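Local coordinates for takeout-like protein 1 (Epiphyas postvittana, PDB 3E8T), which binds ubiquinone-8 in a long internal tunnel and probably serves as a carrier of hydrophobic ligands in insects, at residues 150-160 / 175-186. Sequence-based numbering, arbitrary orientation. Where two conformers were deposited one is given.
Sequences FDVKDNAQFGL and LTFLNQNWKQVS. With UQ8 (Ubiquinone-8), chain B.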
loop_
_atom_site.group_PDB
_atom_site.type_symbol
_atom_site.label_atom_id
_atom_site.label_comp_id
_atom_site.label_asym_id
_atom_site.label_seq_id
_atom_site.Cartn_x
_atom_site.Cartn_y
_atom_site.Cartn_z
ATOM N N PHE A 150 -3.901 -8.645 -0.273
ATOM C CA PHE A 150 -4.044 -8.158 1.073
ATOM C C PHE A 150 -5.080 -8.978 1.857
ATOM O O PHE A 150 -5.976 -9.633 1.278
ATOM C CB PHE A 150 -4.409 -6.654 1.086
ATOM C CG PHE A 150 -5.800 -6.363 0.645
ATOM C CD1 PHE A 150 -6.844 -6.351 1.536
ATOM C CD2 PHE A 150 -6.083 -6.230 -0.702
ATOM C CE1 PHE A 150 -8.142 -6.143 1.111
ATOM C CE2 PHE A 150 -7.403 -6.022 -1.133
ATOM C CZ PHE A 150 -8.408 -6.013 -0.216
ATOM N N ASP A 151 -4.962 -8.885 3.162
ATOM C CA ASP A 151 -5.932 -9.501 4.067
ATOM C C ASP A 151 -5.969 -8.656 5.335
ATOM O O ASP A 151 -4.966 -8.599 6.071
ATOM C CB ASP A 151 -5.422 -10.909 4.384
ATOM C CG ASP A 151 -6.266 -11.674 5.349
ATOM O OD1 ASP A 151 -7.284 -11.190 5.813
ATOM O OD2 ASP A 151 -5.864 -12.843 5.677
ATOM N N VAL A 152 -7.079 -7.963 5.581
ATOM C CA VAL A 152 -7.245 -7.228 6.841
ATOM C C VAL A 152 -7.641 -8.226 7.898
ATOM O O VAL A 152 -8.721 -8.819 7.832
ATOM C CB VAL A 152 -8.289 -6.109 6.715
ATOM C CG1 VAL A 152 -8.353 -5.364 8.031
ATOM C CG2 VAL A 152 -7.979 -5.172 5.532
ATOM N N LYS A 153 -6.710 -8.525 8.816
ATOM C CA LYS A 153 -6.960 -9.653 9.725
ATOM C C LYS A 153 -7.709 -9.308 10.984
ATOM O O LYS A 153 -8.446 -10.159 11.487
ATOM C CB LYS A 153 -5.640 -10.324 10.106
ATOM C CG LYS A 153 -5.004 -11.056 8.992
ATOM C CD LYS A 153 -3.949 -12.072 9.460
ATOM C CE LYS A 153 -3.448 -12.824 8.302
ATOM N NZ LYS A 153 -4.408 -13.846 7.832
ATOM N N ASP A 154 -7.511 -8.123 11.559
ATOM C CA ASP A 154 -8.100 -7.814 12.851
ATOM C C ASP A 154 -9.379 -7.054 12.732
ATOM O O ASP A 154 -10.371 -7.520 13.271
ATOM C CB ASP A 154 -7.132 -7.128 13.795
ATOM C CG ASP A 154 -6.060 -8.043 14.311
ATOM O OD1 ASP A 154 -5.940 -9.179 13.828
ATOM O OD2 ASP A 154 -5.354 -7.569 15.218
ATOM N N ASN A 155 -9.357 -5.869 12.117
ATOM C CA ASN A 155 -10.589 -5.137 11.877
ATOM C C ASN A 155 -10.297 -3.870 11.088
ATOM O O ASN A 155 -9.165 -3.543 10.793
ATOM C CB ASN A 155 -11.425 -4.938 13.196
ATOM C CG ASN A 155 -10.589 -4.413 14.364
ATOM O OD1 ASN A 155 -9.990 -3.359 14.261
ATOM N ND2 ASN A 155 -10.527 -5.169 15.458
ATOM N N ALA A 156 -11.383 -3.249 10.681
ATOM C CA ALA A 156 -11.325 -1.972 10.031
ATOM C C ALA A 156 -12.466 -1.124 10.550
ATOM O O ALA A 156 -13.567 -1.654 10.792
ATOM C CB ALA A 156 -11.417 -2.118 8.552
ATOM N N GLN A 157 -12.199 0.172 10.718
ATOM C CA GLN A 157 -13.215 1.111 11.161
ATOM C C GLN A 157 -13.326 2.250 10.213
ATOM O O GLN A 157 -12.339 2.732 9.642
ATOM C CB GLN A 157 -12.938 1.682 12.539
ATOM C CG GLN A 157 -13.110 0.731 13.655
ATOM C CD GLN A 157 -11.865 0.058 13.925
ATOM O OE1 GLN A 157 -10.821 0.714 14.021
ATOM N NE2 GLN A 157 -11.906 -1.299 14.069
ATOM N N PHE A 158 -14.550 2.649 10.036
ATOM C CA PHE A 158 -14.898 3.616 9.015
ATOM C C PHE A 158 -15.420 4.869 9.650
ATOM O O PHE A 158 -16.439 4.844 10.329
ATOM C CB PHE A 158 -15.965 3.017 8.056
ATOM C CG PHE A 158 -15.503 1.788 7.336
ATOM C CD1 PHE A 158 -15.134 1.848 6.006
ATOM C CD2 PHE A 158 -15.519 0.543 7.973
ATOM C CE1 PHE A 158 -14.678 0.745 5.374
ATOM C CE2 PHE A 158 -15.087 -0.554 7.325
ATOM C CZ PHE A 158 -14.645 -0.454 6.050
ATOM N N GLY A 159 -14.781 5.970 9.344
ATOM C CA GLY A 159 -15.244 7.311 9.744
ATOM C C GLY A 159 -15.488 8.086 8.464
ATOM O O GLY A 159 -14.585 8.236 7.647
ATOM N N LEU A 160 -16.721 8.500 8.247
ATOM C CA LEU A 160 -17.102 9.270 7.056
ATOM C C LEU A 160 -17.977 10.420 7.513
ATOM O O LEU A 160 -18.950 10.174 8.195
ATOM C CB LEU A 160 -17.887 8.415 6.045
ATOM C CG LEU A 160 -17.174 7.211 5.463
ATOM C CD1 LEU A 160 -18.191 6.214 4.827
ATOM C CD2 LEU A 160 -16.150 7.596 4.461
ATOM N N LEU A 175 -22.625 4.038 9.534
ATOM C CA LEU A 175 -21.309 3.808 10.110
ATOM C C LEU A 175 -21.294 2.538 10.912
ATOM O O LEU A 175 -20.310 1.794 10.878
ATOM C CB LEU A 175 -20.872 5.034 10.894
ATOM C CG LEU A 175 -20.615 6.296 10.039
ATOM C CD1 LEU A 175 -20.354 7.500 10.946
ATOM C CD2 LEU A 175 -19.498 6.086 9.034
ATOM N N THR A 176 -22.373 2.264 11.630
ATOM C CA THR A 176 -22.515 1.012 12.347
ATOM C C THR A 176 -22.461 -0.183 11.364
ATOM O O THR A 176 -21.806 -1.188 11.618
ATOM C CB THR A 176 -23.811 0.996 13.132
ATOM O OG1 THR A 176 -23.813 2.077 14.098
ATOM C CG2 THR A 176 -24.044 -0.354 13.789
ATOM N N PHE A 177 -23.199 -0.080 10.291
ATOM C CA PHE A 177 -23.239 -1.102 9.243
ATOM C C PHE A 177 -21.849 -1.362 8.677
ATOM O O PHE A 177 -21.481 -2.522 8.493
ATOM C CB PHE A 177 -24.224 -0.628 8.173
ATOM C CG PHE A 177 -24.364 -1.528 6.981
ATOM C CD1 PHE A 177 -25.223 -2.589 7.025
ATOM C CD2 PHE A 177 -23.723 -1.275 5.804
ATOM C CE1 PHE A 177 -25.406 -3.349 5.928
ATOM C CE2 PHE A 177 -23.915 -2.031 4.729
ATOM C CZ PHE A 177 -24.744 -3.075 4.781
ATOM N N LEU A 178 -21.113 -0.319 8.352
ATOM C CA LEU A 178 -19.806 -0.519 7.810
ATOM C C LEU A 178 -18.869 -1.232 8.769
ATOM O O LEU A 178 -18.136 -2.168 8.395
ATOM C CB LEU A 178 -19.211 0.795 7.339
ATOM C CG LEU A 178 -19.937 1.435 6.181
ATOM C CD1 LEU A 178 -19.392 2.875 5.927
ATOM C CD2 LEU A 178 -19.849 0.573 4.925
ATOM N N ASN A 179 -18.892 -0.798 10.033
ATOM C CA ASN A 179 -18.021 -1.412 10.985
ATOM C C ASN A 179 -18.421 -2.846 11.259
ATOM O O ASN A 179 -17.557 -3.695 11.490
ATOM C CB ASN A 179 -18.000 -0.615 12.256
ATOM C CG ASN A 179 -17.167 0.587 12.172
ATOM O OD1 ASN A 179 -16.560 0.914 11.181
ATOM N ND2 ASN A 179 -16.980 1.167 13.330
ATOM N N GLN A 180 -19.713 -3.150 11.237
ATOM C CA GLN A 180 -20.135 -4.544 11.443
ATOM C C GLN A 180 -19.727 -5.457 10.303
ATOM O O GLN A 180 -19.426 -6.643 10.518
ATOM C CB GLN A 180 -21.626 -4.548 11.554
ATOM C CG GLN A 180 -21.971 -4.017 12.908
ATOM C CD GLN A 180 -23.416 -4.072 13.210
ATOM O OE1 GLN A 180 -24.274 -4.124 12.300
ATOM N NE2 GLN A 180 -23.730 -4.055 14.511
ATOM N N ASN A 181 -19.702 -4.924 9.108
ATOM C CA ASN A 181 -19.443 -5.690 7.911
ATOM C C ASN A 181 -18.081 -5.326 7.342
ATOM O O ASN A 181 -17.855 -5.407 6.169
ATOM C CB ASN A 181 -20.551 -5.451 6.884
ATOM C CG ASN A 181 -21.876 -5.930 7.383
ATOM O OD1 ASN A 181 -22.144 -7.129 7.425
ATOM N ND2 ASN A 181 -22.728 -4.991 7.818
ATOM N N TRP A 182 -17.159 -5.005 8.246
ATOM C CA TRP A 182 -15.869 -4.500 7.814
ATOM C C TRP A 182 -15.127 -5.461 6.921
ATOM O O TRP A 182 -14.453 -5.038 5.980
ATOM C CB TRP A 182 -14.999 -4.081 9.036
ATOM C CG TRP A 182 -14.554 -5.193 9.902
ATOM C CD1 TRP A 182 -15.196 -5.659 11.037
ATOM C CD2 TRP A 182 -13.424 -6.047 9.703
ATOM N NE1 TRP A 182 -14.506 -6.733 11.529
ATOM C CE2 TRP A 182 -13.443 -7.003 10.726
ATOM C CE3 TRP A 182 -12.412 -6.096 8.741
ATOM C CZ2 TRP A 182 -12.471 -7.973 10.850
ATOM C CZ3 TRP A 182 -11.478 -7.065 8.852
ATOM C CH2 TRP A 182 -11.524 -8.013 9.877
ATOM N N LYS A 183 -15.182 -6.758 7.205
ATOM C CA LYS A 183 -14.391 -7.677 6.417
ATOM C C LYS A 183 -14.914 -7.783 4.987
ATOM O O LYS A 183 -14.176 -7.697 4.016
ATOM C CB LYS A 183 -14.329 -9.061 7.091
ATOM C CG LYS A 183 -13.476 -10.079 6.387
ATOM C CD LYS A 183 -12.033 -9.715 6.324
ATOM C CE LYS A 183 -11.256 -10.857 5.676
ATOM N NZ LYS A 183 -9.819 -10.511 5.693
ATOM N N GLN A 184 -16.233 -7.914 4.851
ATOM C CA GLN A 184 -16.849 -7.953 3.539
ATOM C C GLN A 184 -16.530 -6.667 2.761
ATOM O O GLN A 184 -16.242 -6.713 1.575
ATOM C CB GLN A 184 -18.352 -8.129 3.683
ATOM C CG GLN A 184 -19.077 -8.074 2.373
ATOM C CD GLN A 184 -20.546 -8.401 2.470
ATOM O OE1 GLN A 184 -21.126 -8.288 3.540
ATOM N NE2 GLN A 184 -21.136 -8.725 1.358
ATOM N N VAL A 185 -16.648 -5.499 3.427
ATOM C CA VAL A 185 -16.365 -4.245 2.767
ATOM C C VAL A 185 -14.919 -4.207 2.299
ATOM O O VAL A 185 -14.634 -3.767 1.180
ATOM C CB VAL A 185 -16.722 -3.073 3.722
ATOM C CG1 VAL A 185 -16.247 -1.738 3.121
ATOM C CG2 VAL A 185 -18.242 -3.032 3.933
ATOM N N SER A 186 -13.981 -4.694 3.129
ATOM C CA SER A 186 -12.583 -4.710 2.714
ATOM C C SER A 186 -12.375 -5.598 1.475
ATOM O O SER A 186 -11.579 -5.262 0.591
ATOM C CB SER A 186 -11.656 -5.139 3.842
ATOM O OG SER A 186 -11.682 -6.541 4.098
HETATM C C45 UQ8 B . -17.324 5.115 1.358
HETATM C C44 UQ8 B . -17.668 3.625 1.426
HETATM C C46 UQ8 B . -19.063 3.472 1.971
HETATM C C43 UQ8 B . -16.685 2.823 2.259
HETATM C C42 UQ8 B . -15.232 3.191 1.922
HETATM C C41 UQ8 B . -14.889 2.668 0.533
HETATM C C39 UQ8 B . -13.517 2.029 0.540
HETATM C C40 UQ8 B . -12.413 2.500 -0.405
HETATM C C38 UQ8 B . -13.276 0.959 1.358
HETATM C C37 UQ8 B . -12.059 0.299 1.455
HETATM C C36 UQ8 B . -12.176 -0.590 2.693
HETATM C C34 UQ8 B . -10.869 -1.264 3.069
HETATM C C35 UQ8 B . -10.869 -1.917 4.293
HETATM C C33 UQ8 B . -9.739 -1.149 2.263
HETATM C C32 UQ8 B . -8.485 -1.726 2.439
HETATM C C31 UQ8 B . -7.441 -0.833 1.719
HETATM C C29 UQ8 B . -6.044 -1.437 1.692
HETATM C C30 UQ8 B . -5.847 -2.948 1.350
HETATM C C28 UQ8 B . -4.941 -0.639 1.977
HETATM C C27 UQ8 B . -3.620 -1.069 1.990
HETATM C C26 UQ8 B . -2.652 0.057 1.599
HETATM C C24 UQ8 B . -1.200 -0.363 1.851
HETATM C C25 UQ8 B . -0.676 -0.543 3.286
HETATM C C23 UQ8 B . -0.364 -0.586 0.779
HETATM C C22 UQ8 B . 0.982 -0.962 0.820
HETATM C C21 UQ8 B . 1.508 -1.268 -0.582
HETATM C C19 UQ8 B . 2.841 -2.016 -0.630
HETATM C C20 UQ8 B . 3.222 -2.443 -2.046
HETATM C C18 UQ8 B . 3.978 -1.281 0.094
HETATM C C17 UQ8 B . 5.315 -2.018 -0.065
HETATM C C16 UQ8 B . 6.352 -1.616 0.997
HETATM C C14 UQ8 B . 7.728 -2.091 0.544
HETATM C C15 UQ8 B . 7.856 -3.463 -0.143
HETATM C C13 UQ8 B . 8.861 -1.297 0.712
HETATM C C12 UQ8 B . 10.129 -1.690 0.292
HETATM C C11 UQ8 B . 11.274 -1.066 1.116
HETATM C C9 UQ8 B . 12.544 -1.936 1.064
HETATM C C10 UQ8 B . 12.525 -2.935 -0.104
HETATM C C8 UQ8 B . 13.763 -1.021 0.991
HETATM C C7 UQ8 B . 14.466 -1.071 -0.369
HETATM C C6 UQ8 B . 15.447 -2.260 -0.510
HETATM C C1 UQ8 B . 15.451 -3.008 -1.694
HETATM C C1M UQ8 B . 14.561 -2.651 -2.706
HETATM C C2 UQ8 B . 16.314 -4.096 -1.875
HETATM O O2 UQ8 B . 16.320 -4.750 -2.921
HETATM C C3 UQ8 B . 17.200 -4.450 -0.870
HETATM O O3 UQ8 B . 18.040 -5.508 -1.049
HETATM C C3M UQ8 B . 19.220 -5.086 -1.731
HETATM C C4 UQ8 B . 17.215 -3.733 0.320
HETATM O O4 UQ8 B . 18.096 -4.098 1.300
HETATM C C4M UQ8 B . 17.954 -5.491 1.615
HETATM C C5 UQ8 B . 16.345 -2.648 0.499
HETATM O O5 UQ8 B . 16.390 -2.023 1.562
HETATM O O HOH W 1 -9.508 -8.243 3.908
HETATM O O HOH W 2 -14.869 -2.473 13.054
HETATM O O HOH W 3 -18.046 3.515 11.987
#
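Phe-150 sets the edge of its ring against the backbone O of Ser-186, while one ring face receives methyl C30 of the ubiquinone tail; a flat apolar group suits this place between helix and ligand. Next, Asp-151 reaches Lys-183: OD1 lies 2.6 Å from NZ in a salt bridge, and OD2 is bridged to Lys-153. The same Lys-183 NZ donates to Val-152 O (2.9 Å) from above the carbonyl plane and to a water linking Val-152 N with Ser-186 OG, which a long lysine manages by bending at chi2. That OG also bonds Lys-183 O, while Ser-186 CB lies 3.3 Å from ubiquinone C35. Val-152 turns CG1 to CZ3 of Trp-182.

At the corner Asp-154 and Asn-155 both face Lys-119 of strand 113-133, a classic beta bulge. Asn-155 CA sits 3.4 Å from the centroid of the six-membered ring of Trp-182, only 4° off its normal, a CH-pi contact. Chi1 of 68° swings the indole over the corner, and chi2 of -93° turns its face to this CA. Ala-156 N also comes close, its short CB, 4.1 Å from CE3, letting the strand pass near the ring. An alanine in place of Trp-182 would probably open a gap over Asn-155 and Ala-156.

Asn-179 offers a short amide carbonyl to the strand: OD1 accepts from Phe-158 N (2.9 Å) in the carbonyl plane. The flat Phe-158 ring fills the space between helix and ligand, packing on Leu-178 CB, Trp-182 CB and Val-185 CG1. Leu-175 CD2 lies against Phe-158 O (3.5 Å) and near Leu-160 CB; branched Leu-160 touches Leu-178 CD1 and ubiquinone C45 through CD1.

Thus charges, waters and one amide bond tie strand to helix, whereas Phe-150, Phe-158, Leu-160 and Ser-186 offer mainly carbon to the isoprenoid chain, as befits a hydrophobic tunnel.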